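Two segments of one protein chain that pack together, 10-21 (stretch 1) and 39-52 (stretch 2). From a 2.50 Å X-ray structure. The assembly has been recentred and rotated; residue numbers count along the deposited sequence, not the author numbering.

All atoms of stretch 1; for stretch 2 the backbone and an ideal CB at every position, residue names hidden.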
# COMPACT_ATOMS: atom_id res chain seq x y z
N LEU A 10 0.73 -12.28 -20.76
CA LEU A 10 1.23 -11.96 -19.43
C LEU A 10 0.72 -10.58 -19.02
O LEU A 10 0.98 -9.58 -19.69
CB LEU A 10 2.76 -11.99 -19.39
CG LEU A 10 3.42 -11.64 -18.05
CD1 LEU A 10 3.11 -12.68 -16.97
CD2 LEU A 10 4.92 -11.46 -18.19
N PHE A 11 -0.02 -10.55 -17.92
CA PHE A 11 -0.53 -9.31 -17.37
C PHE A 11 0.14 -8.99 -16.05
O PHE A 11 0.36 -9.87 -15.21
CB PHE A 11 -2.03 -9.41 -17.12
CG PHE A 11 -2.86 -9.58 -18.36
CD1 PHE A 11 -3.36 -10.84 -18.70
CD2 PHE A 11 -3.19 -8.49 -19.16
CE1 PHE A 11 -4.17 -11.01 -19.82
CE2 PHE A 11 -3.98 -8.65 -20.29
CZ PHE A 11 -4.48 -9.91 -20.62
N LEU A 12 0.47 -7.71 -15.87
CA LEU A 12 0.87 -7.20 -14.58
C LEU A 12 -0.31 -6.38 -14.05
O LEU A 12 -0.71 -5.39 -14.66
CB LEU A 12 2.19 -6.43 -14.71
CG LEU A 12 2.71 -5.07 -14.19
CD1 LEU A 12 2.07 -4.50 -12.95
CD2 LEU A 12 4.22 -5.18 -14.00
N VAL A 13 -0.88 -6.81 -12.93
CA VAL A 13 -2.09 -6.21 -12.38
C VAL A 13 -1.85 -5.57 -11.02
O VAL A 13 -1.12 -6.10 -10.18
CB VAL A 13 -3.28 -7.22 -12.29
CG1 VAL A 13 -3.65 -7.75 -13.66
CG2 VAL A 13 -2.95 -8.38 -11.39
N TYR A 14 -2.45 -4.41 -10.81
CA TYR A 14 -2.34 -3.69 -9.55
C TYR A 14 -3.70 -3.83 -8.87
O TYR A 14 -4.71 -3.34 -9.37
CB TYR A 14 -2.01 -2.23 -9.83
CG TYR A 14 -1.75 -1.34 -8.63
CD1 TYR A 14 -0.65 -1.56 -7.80
CD2 TYR A 14 -2.57 -0.24 -8.37
CE1 TYR A 14 -0.39 -0.72 -6.71
CE2 TYR A 14 -2.33 0.60 -7.29
CZ TYR A 14 -1.24 0.36 -6.46
OH TYR A 14 -0.99 1.18 -5.39
N VAL A 15 -3.72 -4.55 -7.76
CA VAL A 15 -4.98 -4.85 -7.10
C VAL A 15 -5.03 -4.24 -5.71
O VAL A 15 -3.98 -3.94 -5.13
CB VAL A 15 -5.25 -6.37 -7.05
CG1 VAL A 15 -5.47 -6.90 -8.44
CG2 VAL A 15 -4.10 -7.11 -6.37
N GLY A 16 -6.23 -4.06 -5.20
CA GLY A 16 -6.44 -3.41 -3.91
C GLY A 16 -7.51 -4.09 -3.08
O GLY A 16 -8.40 -4.77 -3.61
N GLY A 17 -7.43 -3.88 -1.78
CA GLY A 17 -8.38 -4.48 -0.86
C GLY A 17 -7.91 -4.37 0.57
O GLY A 17 -7.00 -3.60 0.89
N THR A 18 -8.53 -5.16 1.44
CA THR A 18 -8.25 -5.09 2.86
C THR A 18 -7.53 -6.35 3.37
O THR A 18 -7.49 -7.38 2.68
CB THR A 18 -9.54 -4.76 3.66
OG1 THR A 18 -9.20 -4.51 5.03
CG2 THR A 18 -10.55 -5.90 3.59
N ALA A 19 -6.93 -6.24 4.55
CA ALA A 19 -6.38 -7.39 5.27
C ALA A 19 -6.64 -7.21 6.77
O ALA A 19 -6.74 -6.06 7.23
CB ALA A 19 -4.89 -7.55 4.99
N PRO A 20 -6.76 -8.31 7.54
CA PRO A 20 -7.03 -8.19 8.98
C PRO A 20 -5.94 -7.45 9.73
O PRO A 20 -4.75 -7.72 9.53
CB PRO A 20 -7.10 -9.64 9.45
CG PRO A 20 -7.46 -10.42 8.22
CD PRO A 20 -6.70 -9.73 7.13
N GLY A 21 -6.35 -6.50 10.57
CA GLY A 21 -5.41 -5.70 11.35
C GLY A 21 -5.02 -4.37 10.73
O GLY A 21 -4.67 -3.44 11.45
N UNK A 39 -10.23 -13.93 -17.57
CA UNK A 39 -9.81 -15.31 -17.34
C UNK A 39 -8.64 -15.43 -16.35
O UNK A 39 -8.20 -16.53 -16.04
CB UNK A 39 -9.42 -15.95 -18.67
N UNK A 40 -8.16 -14.29 -15.86
CA UNK A 40 -7.10 -14.29 -14.85
C UNK A 40 -7.65 -14.07 -13.44
O UNK A 40 -6.89 -14.15 -12.46
CB UNK A 40 -6.07 -13.21 -15.18
N UNK A 41 -8.95 -13.82 -13.34
CA UNK A 41 -9.61 -13.52 -12.06
C UNK A 41 -9.39 -14.57 -10.96
O UNK A 41 -9.09 -14.18 -9.83
CB UNK A 41 -11.11 -13.37 -12.30
N UNK A 42 -9.55 -15.88 -11.26
CA UNK A 42 -9.19 -16.89 -10.25
C UNK A 42 -7.76 -16.78 -9.72
O UNK A 42 -7.54 -16.94 -8.52
CB UNK A 42 -9.39 -18.29 -10.84
N UNK A 43 -6.82 -16.51 -10.62
CA UNK A 43 -5.41 -16.41 -10.25
C UNK A 43 -5.12 -15.14 -9.48
O UNK A 43 -4.20 -15.10 -8.66
CB UNK A 43 -4.53 -16.47 -11.50
N UNK A 44 -5.89 -14.09 -9.74
CA UNK A 44 -5.77 -12.84 -8.98
C UNK A 44 -6.28 -13.06 -7.56
O UNK A 44 -5.59 -12.74 -6.59
CB UNK A 44 -6.54 -11.71 -9.66
N UNK A 45 -7.49 -13.62 -7.46
CA UNK A 45 -8.10 -13.96 -6.17
C UNK A 45 -7.23 -14.85 -5.30
O UNK A 45 -7.10 -14.60 -4.11
CB UNK A 45 -9.45 -14.65 -6.40
N UNK A 46 -6.61 -15.87 -5.90
CA UNK A 46 -5.76 -16.79 -5.13
C UNK A 46 -4.36 -16.25 -4.85
O UNK A 46 -3.67 -16.75 -3.96
CB UNK A 46 -5.64 -18.12 -5.88
N UNK A 47 -3.95 -15.22 -5.59
CA UNK A 47 -2.66 -14.57 -5.35
C UNK A 47 -2.74 -13.43 -4.35
O UNK A 47 -1.73 -13.04 -3.76
CB UNK A 47 -2.09 -14.04 -6.67
N UNK A 48 -3.94 -12.88 -4.16
CA UNK A 48 -4.18 -11.80 -3.19
C UNK A 48 -3.96 -12.29 -1.76
O UNK A 48 -4.56 -13.26 -1.34
CB UNK A 48 -5.60 -11.25 -3.34
N UNK A 49 -3.08 -11.61 -1.04
CA UNK A 49 -2.62 -12.06 0.27
C UNK A 49 -3.64 -11.80 1.38
O UNK A 49 -3.59 -12.44 2.44
CB UNK A 49 -1.30 -11.37 0.62
N UNK A 50 -4.54 -10.85 1.13
CA UNK A 50 -5.44 -10.33 2.15
C UNK A 50 -6.84 -10.92 2.10
O UNK A 50 -7.03 -12.04 1.65
CB UNK A 50 -5.53 -8.81 2.02
N UNK A 51 -7.80 -10.14 2.57
CA UNK A 51 -9.20 -10.52 2.64
C UNK A 51 -9.83 -10.48 1.25
O UNK A 51 -9.64 -9.52 0.50
CB UNK A 51 -9.96 -9.60 3.60
N UNK A 52 -10.59 -11.53 0.91
CA UNK A 52 -11.23 -11.66 -0.40
C UNK A 52 -12.36 -10.67 -0.65
O UNK A 52 -12.48 -10.14 -1.76
CB UNK A 52 -11.77 -13.08 -0.56

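Position 39 has no atom of stretch 1 near its CB. Many side chains would suit it. It is Glu39, and its OE2 is hydrogen-bonded elsewhere in the structure.

At position 40 the CB points toward stretch 1, and its ideal position lies 5.0 Å from Phe11 CD1. A small or medium side chain with a methyl to offer would fit. The residue is Thr40. Thr40 CG2 lies 3.9 Å from Phe11 CD1.

Positions 41, 42 and 43 lie out of reach of stretch 1, and their backbone angles are helical. They are Tyr41, Pro42 and Ala43.

Position 44 is one helical turn after 40 and again points toward the strand. The ideal CB is 5.1 Å from Val15 CG1 and 5.2 Å from Val13 CG2. Only methyl groups are on offer there, so Val, Leu, Ile or Met would suit. It is Ile44. Ile44 CG2 packs on Val15 CG1 at 3.7 Å, and Ile44 CG1 lies 4.2 Å from Val13 CG2.

Positions 45, 46 and 47 leave stretch 1 untouched. At 47 a CB would be crowded by the carbonyl O of 43, at 3.1 Å, which favours glycine. They are Arg45, Lys46 and Gly47.

Position 48 points toward stretch 1, with its ideal CB 5.3 Å from Val15 CG2. At Gly17 a CB would point toward this stretch; its absence leaves room for a large flat group. An aromatic residue is the natural choice. It is Trp48. Trp48 CE3 meets Val15 CG2 at 3.8 Å and Trp48 CZ2 meets Gly17 C at 3.6 Å. A CB on Gly17 would come within 3.2 Å of Trp48 CZ2. Trp48 NE1 donates to the carbonyl O of 51 at 2.9 Å.

The CB of position 49 points sideways. A long side chain could still reach Ala19, and an apolar one would suit its methyl. It is Phe49, with Phe49 CE2 4.0 Å from Ala19 CB.

At position 50 an ideal CB would clash with Thr18 O at 2.5 Å and sit tight against Ala19 CB at 3.3 Å. Glycine is called for, and Gly50 is found.

The CB of position 51 faces Thr18 and Pro20, where a small or branched side chain fits. It is Thr51. Thr51 N donates to Thr18 O at 2.8 Å, and Thr51 OG1 lies 3.5 Å from Pro20 CD. A water links Thr51 O to Thr18 N.

Position 52 points away and is free of stretch 1. It is Gln52, and Gln52 NE2 donates to Arg45 O at 2.8 Å.

Stretch 2 (39-52) ETYPAIRKGWFGTQ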
# COMPACT_ATOMS: atom_id res chain seq x y z
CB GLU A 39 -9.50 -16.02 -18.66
CG GLU A 39 -10.76 -16.39 -19.44
CD GLU A 39 -10.45 -17.14 -20.72
OE1 GLU A 39 -10.25 -18.37 -20.67
OE2 GLU A 39 -10.42 -16.49 -21.79
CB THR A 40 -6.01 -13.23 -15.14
OG1 THR A 40 -6.54 -11.92 -14.93
CG2 THR A 40 -5.47 -13.36 -16.56
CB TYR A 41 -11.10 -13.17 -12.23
CG TYR A 41 -11.38 -11.84 -12.91
CD1 TYR A 41 -10.37 -10.89 -13.11
CD2 TYR A 41 -12.68 -11.50 -13.31
CE1 TYR A 41 -10.64 -9.67 -13.72
CE2 TYR A 41 -12.96 -10.27 -13.91
CZ TYR A 41 -11.92 -9.37 -14.11
OH TYR A 41 -12.16 -8.15 -14.71
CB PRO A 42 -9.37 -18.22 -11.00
CG PRO A 42 -10.42 -17.92 -12.00
CD PRO A 42 -10.09 -16.53 -12.47
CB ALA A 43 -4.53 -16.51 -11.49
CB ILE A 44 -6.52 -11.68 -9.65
CG1 ILE A 44 -5.87 -11.34 -10.98
CG2 ILE A 44 -6.53 -10.44 -8.75
CD1 ILE A 44 -6.65 -10.36 -11.81
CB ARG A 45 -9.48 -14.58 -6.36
CG ARG A 45 -10.55 -13.56 -6.71
CD ARG A 45 -11.92 -14.03 -6.25
NE ARG A 45 -12.91 -12.95 -6.25
CZ ARG A 45 -13.06 -12.05 -5.28
NH1 ARG A 45 -14.00 -11.12 -5.39
NH2 ARG A 45 -12.28 -12.07 -4.21
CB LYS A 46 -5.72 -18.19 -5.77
CG LYS A 46 -4.74 -18.37 -6.92
CD LYS A 46 -4.37 -19.85 -7.10
CE LYS A 46 -5.55 -20.70 -7.58
NZ LYS A 46 -5.17 -22.14 -7.76
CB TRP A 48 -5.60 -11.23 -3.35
CG TRP A 48 -5.97 -10.21 -2.31
CD1 TRP A 48 -6.96 -10.33 -1.38
CD2 TRP A 48 -5.38 -8.92 -2.10
NE1 TRP A 48 -7.03 -9.20 -0.61
CE2 TRP A 48 -6.06 -8.32 -1.02
CE3 TRP A 48 -4.34 -8.21 -2.72
CZ2 TRP A 48 -5.73 -7.05 -0.54
CZ3 TRP A 48 -4.01 -6.95 -2.24
CH2 TRP A 48 -4.71 -6.38 -1.16
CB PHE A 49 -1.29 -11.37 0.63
CG PHE A 49 -1.45 -9.93 1.01
CD1 PHE A 49 -1.55 -8.94 0.03
CD2 PHE A 49 -1.53 -9.55 2.36
CE1 PHE A 49 -1.70 -7.61 0.38
CE2 PHE A 49 -1.70 -8.22 2.72
CZ PHE A 49 -1.79 -7.25 1.73
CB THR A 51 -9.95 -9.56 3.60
OG1 THR A 51 -9.40 -9.69 4.91
CG2 THR A 51 -11.46 -9.83 3.63
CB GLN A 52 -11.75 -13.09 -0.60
CG GLN A 52 -10.66 -14.16 -0.65
CD GLN A 52 -9.72 -14.01 -1.85
OE1 GLN A 52 -10.15 -13.65 -2.95
NE2 GLN A 52 -8.44 -14.31 -1.63
O HOH W 1 -10.57 -6.85 0.30
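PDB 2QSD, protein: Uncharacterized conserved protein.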